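Local coordinates for YfkN protein (Bacillus subtilis subsp. subtilis, PDB 3GVE), which belongs to the calcineurin-like phosphoesterase family of metal-binding proteins, and holds a manganese and a magnesium ion close together in its fold, at residues Val278-Leu292 and Val303-Gly315. Numbering follows the deposited sequence.
Sequences VMPSSWGKYLGVIDL and VADSKGSIESIAG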
ATOM      1  N   VAL A 278      18.298 -12.910  -3.789  1.00  7.97           N
ATOM      2  CA  VAL A 278      17.768 -12.182  -2.641  1.00  7.72           C
ATOM      3  C   VAL A 278      16.539 -11.379  -3.048  1.00  7.50           C
ATOM      4  O   VAL A 278      16.458 -10.870  -4.153  1.00  8.80           O
ATOM      5  CB  VAL A 278      18.840 -11.263  -1.976  1.00  8.34           C
ATOM      6  CG1 VAL A 278      19.996 -12.121  -1.434  1.00  8.93           C
ATOM      7  CG2 VAL A 278      19.344 -10.191  -2.951  1.00  9.19           C
HETATM    8  N   MSE A 279      15.601 -11.268  -2.118  1.00  7.74           N
HETATM    9  CA  MSE A 279      14.415 -10.432  -2.289  1.00  8.40           C
HETATM   10  C   MSE A 279      14.203  -9.692  -0.973  1.00  8.16           C
HETATM   11  O   MSE A 279      13.656 -10.232  -0.011  1.00  8.40           O
HETATM   12  CB  MSE A 279      13.168 -11.255  -2.637  1.00  9.14           C
HETATM   13  CG  MSE A 279      11.906 -10.389  -2.772  1.00  9.30           C
HETATM   14 SE   MSE A 279      10.276 -11.432  -2.907  0.75 12.62          SE
HETATM   15  CE  MSE A 279      10.559 -12.219  -4.641  1.00 10.95           C
ATOM     16  N   PRO A 280      14.658  -8.450  -0.940  1.00  8.19           N
ATOM     17  CA  PRO A 280      14.645  -7.691   0.312  1.00  8.45           C
ATOM     18  C   PRO A 280      13.383  -6.861   0.539  1.00  9.41           C
ATOM     19  O   PRO A 280      13.424  -5.665   0.687  1.00  9.13           O
ATOM     20  CB  PRO A 280      15.884  -6.805   0.185  1.00  9.41           C
ATOM     21  CG  PRO A 280      16.002  -6.558  -1.269  1.00  9.35           C
ATOM     22  CD  PRO A 280      15.594  -7.863  -1.921  1.00  8.90           C
ATOM     23  N   SER A 281      12.255  -7.541   0.612  1.00  8.92           N
ATOM     24  CA  SER A 281      10.994  -6.951   1.064  1.00  9.06           C
ATOM     25  C   SER A 281      10.584  -5.776   0.157  1.00  8.28           C
ATOM     26  O   SER A 281      10.652  -5.873  -1.055  1.00  8.89           O
ATOM     27  CB  SER A 281      11.125  -6.533   2.549  1.00  9.94           C
ATOM     28  OG  SER A 281       9.856  -6.177   3.081  1.00 10.89           O
ATOM     29  N   SER A 282      10.119  -4.695   0.762  1.00  8.68           N
ATOM     30  CA  SER A 282       9.727  -3.499   0.029  1.00  9.04           C
ATOM     31  C   SER A 282       9.984  -2.282   0.920  1.00  8.71           C
ATOM     32  O   SER A 282      10.198  -2.414   2.107  1.00  9.89           O
ATOM     33  CB  SER A 282       8.264  -3.574  -0.408  1.00 10.41           C
ATOM     34  OG  SER A 282       7.413  -3.601   0.713  1.00 11.48           O
ATOM     35  N   TRP A 283      10.012  -1.111   0.301  1.00  8.67           N
ATOM     36  CA  TRP A 283      10.098   0.186   0.981  1.00  8.74           C
ATOM     37  C   TRP A 283      11.380   0.401   1.790  1.00  9.67           C
ATOM     38  O   TRP A 283      11.430   1.253   2.658  1.00  9.94           O
ATOM     39  CB  TRP A 283       8.860   0.412   1.877  1.00  9.39           C
ATOM     40  CG  TRP A 283       7.561   0.530   1.151  1.00  9.90           C
ATOM     41  CD1 TRP A 283       7.285   0.175  -0.115  1.00 10.59           C
ATOM     42  CD2 TRP A 283       6.347   1.052   1.701  1.00 10.93           C
ATOM     43  NE1 TRP A 283       5.959   0.449  -0.408  1.00 11.08           N
ATOM     44  CE2 TRP A 283       5.366   0.987   0.700  1.00 11.34           C
ATOM     45  CE3 TRP A 283       6.004   1.566   2.950  1.00 12.63           C
ATOM     46  CZ2 TRP A 283       4.051   1.430   0.901  1.00 13.44           C
ATOM     47  CZ3 TRP A 283       4.706   2.003   3.151  1.00 14.16           C
ATOM     48  CH2 TRP A 283       3.751   1.934   2.130  1.00 14.44           C
ATOM     49  N   GLY A 284      12.404  -0.388   1.500  1.00  9.57           N
ATOM     50  CA  GLY A 284      13.658  -0.300   2.221  1.00  9.32           C
ATOM     51  C   GLY A 284      13.675  -1.014   3.559  1.00  9.47           C
ATOM     52  O   GLY A 284      14.557  -0.788   4.341  1.00  9.46           O
ATOM     53  N   LYS A 285      12.717  -1.899   3.807  1.00 10.24           N
ATOM     54  CA  LYS A 285      12.644  -2.622   5.085  1.00 10.11           C
ATOM     55  C   LYS A 285      13.770  -3.644   5.325  1.00 10.16           C
ATOM     56  O   LYS A 285      14.055  -4.008   6.451  1.00 10.57           O
ATOM     57  CB  LYS A 285      11.268  -3.286   5.248  1.00 11.48           C
ATOM     58  CG  LYS A 285      10.110  -2.279   5.395  1.00 13.73           C
ATOM     59  CD  LYS A 285       8.744  -2.970   5.337  1.00 16.39           C
ATOM     60  CE  LYS A 285       7.580  -1.978   5.430  1.00 18.53           C
ATOM     61  NZ  LYS A 285       6.292  -2.726   5.363  1.00 20.09           N
ATOM     62  N   TYR A 286      14.399  -4.078   4.241  1.00  9.67           N
ATOM     63  CA  TYR A 286      15.518  -5.008   4.272  1.00  9.19           C
ATOM     64  C   TYR A 286      16.520  -4.570   3.207  1.00  8.57           C
ATOM     65  O   TYR A 286      16.149  -3.912   2.239  1.00  9.26           O
ATOM     66  CB  TYR A 286      15.044  -6.419   3.937  1.00 10.13           C
ATOM     67  CG  TYR A 286      14.361  -7.163   5.054  1.00 10.65           C
ATOM     68  CD1 TYR A 286      15.008  -8.190   5.713  1.00 11.38           C
ATOM     69  CD2 TYR A 286      13.066  -6.860   5.425  1.00 11.40           C
ATOM     70  CE1 TYR A 286      14.377  -8.897   6.737  1.00 12.87           C
ATOM     71  CE2 TYR A 286      12.434  -7.560   6.445  1.00 12.55           C
ATOM     72  CZ  TYR A 286      13.098  -8.566   7.085  1.00 13.39           C
ATOM     73  OH  TYR A 286      12.468  -9.259   8.098  1.00 16.62           O
ATOM     74  N   LEU A 287      17.777  -4.938   3.409  1.00  8.77           N
ATOM     75  CA  LEU A 287      18.812  -4.848   2.386  1.00  8.66           C
ATOM     76  C   LEU A 287      19.161  -6.275   1.946  1.00  8.86           C
ATOM     77  O   LEU A 287      19.325  -7.161   2.772  1.00  9.62           O
ATOM     78  CB  LEU A 287      20.060  -4.200   2.966  1.00  9.28           C
ATOM     79  CG  LEU A 287      21.202  -3.975   1.972  1.00  9.72           C
ATOM     80  CD1 LEU A 287      20.789  -2.945   0.934  1.00  9.89           C
ATOM     81  CD2 LEU A 287      22.468  -3.541   2.714  1.00 11.16           C
ATOM     82  N   GLY A 288      19.290  -6.485   0.643  1.00  8.00           N
ATOM     83  CA  GLY A 288      19.752  -7.765   0.125  1.00  8.35           C
ATOM     84  C   GLY A 288      21.268  -7.782   0.088  1.00  7.99           C
ATOM     85  O   GLY A 288      21.895  -6.790  -0.218  1.00  8.51           O
ATOM     86  N   VAL A 289      21.840  -8.941   0.379  1.00  8.69           N
ATOM     87  CA  VAL A 289      23.291  -9.096   0.430  1.00  9.31           C
ATOM     88  C   VAL A 289      23.660 -10.416  -0.218  1.00  9.25           C
ATOM     89  O   VAL A 289      23.277 -11.459   0.262  1.00 10.74           O
ATOM     90  CB  VAL A 289      23.828  -9.061   1.897  1.00 10.95           C
ATOM     91  CG1 VAL A 289      25.349  -9.176   1.919  1.00 12.51           C
ATOM     92  CG2 VAL A 289      23.374  -7.793   2.606  1.00 11.77           C
ATOM     93  N   ILE A 290      24.400 -10.346  -1.316  1.00  9.23           N
ATOM     94  CA  ILE A 290      24.946 -11.542  -1.939  1.00  9.78           C
ATOM     95  C   ILE A 290      26.471 -11.528  -1.856  1.00  9.76           C
ATOM     96  O   ILE A 290      27.105 -10.562  -2.214  1.00 10.71           O
ATOM     97  CB  ILE A 290      24.504 -11.660  -3.410  1.00 10.35           C
ATOM     98  CG1 ILE A 290      23.003 -11.964  -3.464  1.00 10.12           C
ATOM     99  CG2 ILE A 290      25.311 -12.702  -4.141  1.00 10.93           C
ATOM    100  CD1 ILE A 290      22.442 -12.077  -4.872  1.00 10.39           C
ATOM    101  N   ASP A 291      27.028 -12.625  -1.366  1.00 10.30           N
ATOM    102  CA  ASP A 291      28.476 -12.808  -1.308  1.00 11.68           C
ATOM    103  C   ASP A 291      28.867 -13.829  -2.362  1.00 12.33           C
ATOM    104  O   ASP A 291      28.290 -14.891  -2.444  1.00 14.63           O
ATOM    105  CB  ASP A 291      28.905 -13.257   0.092  1.00 14.12           C
ATOM    106  CG  ASP A 291      28.677 -12.172   1.130  1.00 17.44           C
ATOM    107  OD1 ASP A 291      29.365 -11.158   1.082  1.00 18.97           O
ATOM    108  OD2 ASP A 291      27.768 -12.324   1.962  1.00 19.99           O
ATOM    109  N   LEU A 292      29.837 -13.453  -3.182  1.00 11.79           N
ATOM    110  CA  LEU A 292      30.439 -14.349  -4.169  1.00 12.48           C
ATOM    111  C   LEU A 292      31.905 -14.567  -3.825  1.00 13.12           C
ATOM    112  O   LEU A 292      32.624 -13.617  -3.600  1.00 13.49           O
ATOM    113  CB  LEU A 292      30.354 -13.755  -5.571  1.00 12.68           C
ATOM    114  CG  LEU A 292      28.950 -13.460  -6.125  1.00 13.28           C
ATOM    115  CD1 LEU A 292      28.992 -12.893  -7.531  1.00 13.88           C
ATOM    116  CD2 LEU A 292      28.051 -14.704  -6.034  1.00 14.23           C
ATOM    117  N   VAL A 303      32.281 -18.813  -9.934  1.00 16.91           N
ATOM    118  CA  VAL A 303      31.861 -18.652  -8.564  1.00 16.37           C
ATOM    119  C   VAL A 303      32.081 -19.953  -7.811  1.00 17.72           C
ATOM    120  O   VAL A 303      31.386 -20.936  -8.009  1.00 19.98           O
ATOM    121  CB  VAL A 303      30.389 -18.272  -8.465  1.00 16.17           C
ATOM    122  CG1 VAL A 303      29.991 -18.104  -7.014  1.00 15.99           C
ATOM    123  CG2 VAL A 303      30.123 -17.007  -9.248  1.00 17.23           C
ATOM    124  N   ALA A 304      33.063 -19.915  -6.937  1.00 16.38           N
ATOM    125  CA  ALA A 304      33.485 -21.076  -6.141  1.00 16.41           C
ATOM    126  C   ALA A 304      32.485 -21.299  -5.001  1.00 16.46           C
ATOM    127  O   ALA A 304      32.296 -22.434  -4.542  1.00 18.71           O
ATOM    128  CB  ALA A 304      34.836 -20.849  -5.596  1.00 17.37           C
ATOM    129  N   ASP A 305      31.932 -20.235  -4.435  1.00 15.56           N
ATOM    130  CA  ASP A 305      30.969 -20.355  -3.326  1.00 16.78           C
ATOM    131  C   ASP A 305      30.116 -19.097  -3.339  1.00 15.31           C
ATOM    132  O   ASP A 305      30.535 -18.095  -3.868  1.00 14.56           O
ATOM    133  CB  ASP A 305      31.695 -20.504  -1.981  1.00 19.59           C
ATOM    134  CG  ASP A 305      30.787 -21.003  -0.844  1.00 22.91           C
ATOM    135  OD1 ASP A 305      29.706 -21.515  -1.107  1.00 23.48           O
ATOM    136  OD2 ASP A 305      31.202 -20.889   0.322  1.00 25.87           O
ATOM    137  N   SER A 306      28.923 -19.167  -2.761  1.00 13.96           N
ATOM    138  CA  SER A 306      27.993 -17.997  -2.826  1.00 13.51           C
ATOM    139  C   SER A 306      27.069 -18.058  -1.656  1.00 12.94           C
ATOM    140  O   SER A 306      26.854 -19.121  -1.047  1.00 14.83           O
ATOM    141  CB  SER A 306      27.204 -18.025  -4.111  1.00 14.09           C
ATOM    142  OG  SER A 306      26.418 -19.126  -4.172  1.00 14.18           O
ATOM    143  N   LYS A 307      26.452 -16.945  -1.320  1.00 11.78           N
ATOM    144  CA  LYS A 307      25.407 -16.920  -0.302  1.00 12.03           C
ATOM    145  C   LYS A 307      24.479 -15.742  -0.604  1.00 11.01           C
ATOM    146  O   LYS A 307      24.986 -14.686  -0.975  1.00 11.53           O
ATOM    147  CB  LYS A 307      26.046 -16.734   1.073  1.00 13.74           C
ATOM    148  CG  LYS A 307      25.070 -16.763   2.245  1.00 16.32           C
ATOM    149  CD  LYS A 307      25.829 -16.564   3.568  1.00 20.70           C
ATOM    150  CE  LYS A 307      24.906 -16.263   4.716  1.00 25.82           C
ATOM    151  NZ  LYS A 307      24.132 -17.414   5.080  1.00 29.33           N
ATOM    152  N   GLY A 308      23.157 -15.921  -0.445  1.00 10.34           N
ATOM    153  CA  GLY A 308      22.184 -14.832  -0.450  1.00  9.61           C
ATOM    154  C   GLY A 308      21.582 -14.674   0.920  1.00  9.19           C
ATOM    155  O   GLY A 308      21.135 -15.689   1.516  1.00 10.96           O
ATOM    156  N   SER A 309      21.503 -13.467   1.422  1.00  9.67           N
ATOM    157  CA  SER A 309      20.886 -13.195   2.709  1.00 10.13           C
ATOM    158  C   SER A 309      20.208 -11.859   2.692  1.00  9.13           C
ATOM    159  O   SER A 309      20.442 -11.038   1.764  1.00  9.01           O
ATOM    160  CB  SER A 309      21.969 -13.208   3.806  1.00 12.50           C
ATOM    161  OG  SER A 309      22.962 -12.271   3.637  1.00 15.13           O
ATOM    162  N   ILE A 310      19.305 -11.626   3.612  1.00  9.42           N
ATOM    163  CA  ILE A 310      18.689 -10.315   3.718  1.00  9.35           C
ATOM    164  C   ILE A 310      18.826  -9.881   5.162  1.00  9.68           C
ATOM    165  O   ILE A 310      18.869 -10.701   6.049  1.00 11.24           O
ATOM    166  CB  ILE A 310      17.218 -10.314   3.268  1.00  9.84           C
ATOM    167  CG1 ILE A 310      16.426 -11.413   4.004  1.00 11.22           C
ATOM    168  CG2 ILE A 310      17.115 -10.511   1.743  1.00 10.46           C
ATOM    169  CD1 ILE A 310      14.937 -11.397   3.706  1.00 11.80           C
ATOM    170  N   GLU A 311      18.897  -8.580   5.384  1.00 10.11           N
ATOM    171  CA  GLU A 311      19.052  -8.034   6.734  1.00 10.94           C
ATOM    172  C   GLU A 311      18.008  -6.965   6.929  1.00 10.03           C
ATOM    173  O   GLU A 311      17.859  -6.099   6.102  1.00  9.82           O
ATOM    174  CB  GLU A 311      20.454  -7.451   6.904  1.00 13.79           C
ATOM    175  CG  GLU A 311      20.674  -6.821   8.276  1.00 18.71           C
ATOM    176  CD  GLU A 311      22.118  -6.428   8.547  1.00 25.31           C
ATOM    177  OE1 GLU A 311      22.874  -6.119   7.619  1.00 28.22           O
ATOM    178  OE2 GLU A 311      22.469  -6.407   9.720  1.00 28.45           O
ATOM    179  N   SER A 312      17.291  -7.037   8.038  1.00 11.17           N
ATOM    180  CA  SER A 312      16.271  -6.047   8.368  1.00 12.04           C
ATOM    181  C   SER A 312      16.857  -4.749   8.913  1.00 11.27           C
ATOM    182  O   SER A 312      17.865  -4.756   9.580  1.00 12.57           O
ATOM    183  CB  SER A 312      15.321  -6.612   9.437  1.00 13.65           C
ATOM    184  OG  SER A 312      16.026  -6.919  10.621  1.00 15.90           O
ATOM    185  N   ILE A 313      16.189  -3.633   8.637  1.00 11.29           N
ATOM    186  CA  ILE A 313      16.545  -2.377   9.303  1.00 12.25           C
ATOM    187  C   ILE A 313      16.097  -2.433  10.758  1.00 13.64           C
ATOM    188  O   ILE A 313      16.714  -1.842  11.617  1.00 14.90           O
ATOM    189  CB  ILE A 313      15.984  -1.114   8.605  1.00 11.43           C
ATOM    190  CG1 ILE A 313      14.462  -1.143   8.492  1.00 11.72           C
ATOM    191  CG2 ILE A 313      16.641  -0.947   7.242  1.00 11.89           C
ATOM    192  CD1 ILE A 313      13.841   0.180   8.052  1.00 13.05           C
ATOM    193  N   ALA A 314      15.037  -3.185  11.016  1.00 13.23           N
ATOM    194  CA  ALA A 314      14.583  -3.412  12.389  1.00 14.93           C
ATOM    195  C   ALA A 314      15.658  -4.100  13.206  1.00 16.18           C
ATOM    196  O   ALA A 314      16.156  -5.151  12.855  1.00 17.22           O
ATOM    197  CB  ALA A 314      13.321  -4.223  12.404  1.00 16.20           C
ATOM    198  N   GLY A 315      16.004  -3.468  14.308  1.00 17.01           N
ATOM    199  CA  GLY A 315      17.007  -4.028  15.202  1.00 18.76           C
ATOM    200  C   GLY A 315      18.461  -3.768  14.853  1.00 20.14           C
ATOM    201  O   GLY A 315      19.355  -4.036  15.640  1.00 21.76           O
TER
HETATM  202  O   HOH W   1      12.710  -4.216   8.932  1.00 16.06           O
HETATM  203  O   HOH W   2      24.942 -13.089   2.041  1.00 14.33           O
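Y286 and S312 face each other as a non-hydrogen-bonded pair of an antiparallel β-hairpin, and the tyrosine ring lies along the partner strand. S312 CB sits over the ring face in a CH-pi contact, 3.9 Å from the centroid and 22° off its normal. I310 reaches the same ring obliquely, its CD1 3.8 Å from Y286 CD1. With chi1 at 52°, I310 keeps CG1 between its backbone N and carbonyl carbon, which leaves CG2 to pack on P280 and V278, in the strand that precedes the hairpin. Glycines at 288 and 308 give V278 room: its CG1 comes within 3.6 Å of G308 CA.

Six backbone hydrogen bonds hold the ladder in L287–E311, V289–S309 and D291–K307. Past its end, I313 N meets K285 O at 3.1 Å from above the carbonyl plane, and a water also donates to that oxygen. On the face of L287 and V289, a second water lies within hydrogen-bonding distance of V289 O, D291 OD2 and S309 OG; D291 OD1 is held by H11 and S13.

Helix 40-53 covers the L287 and V289 part of this face, while its K49 and H50 grip the E311 carboxylate. Against the opposite face lie strands 244-247 and 253-254, with I290 on the former and Y286 and I310 against L253 of the latter, so the hairpin, whose strand 300-312 is outermost in its sheet within this chain, packs on the other sheet.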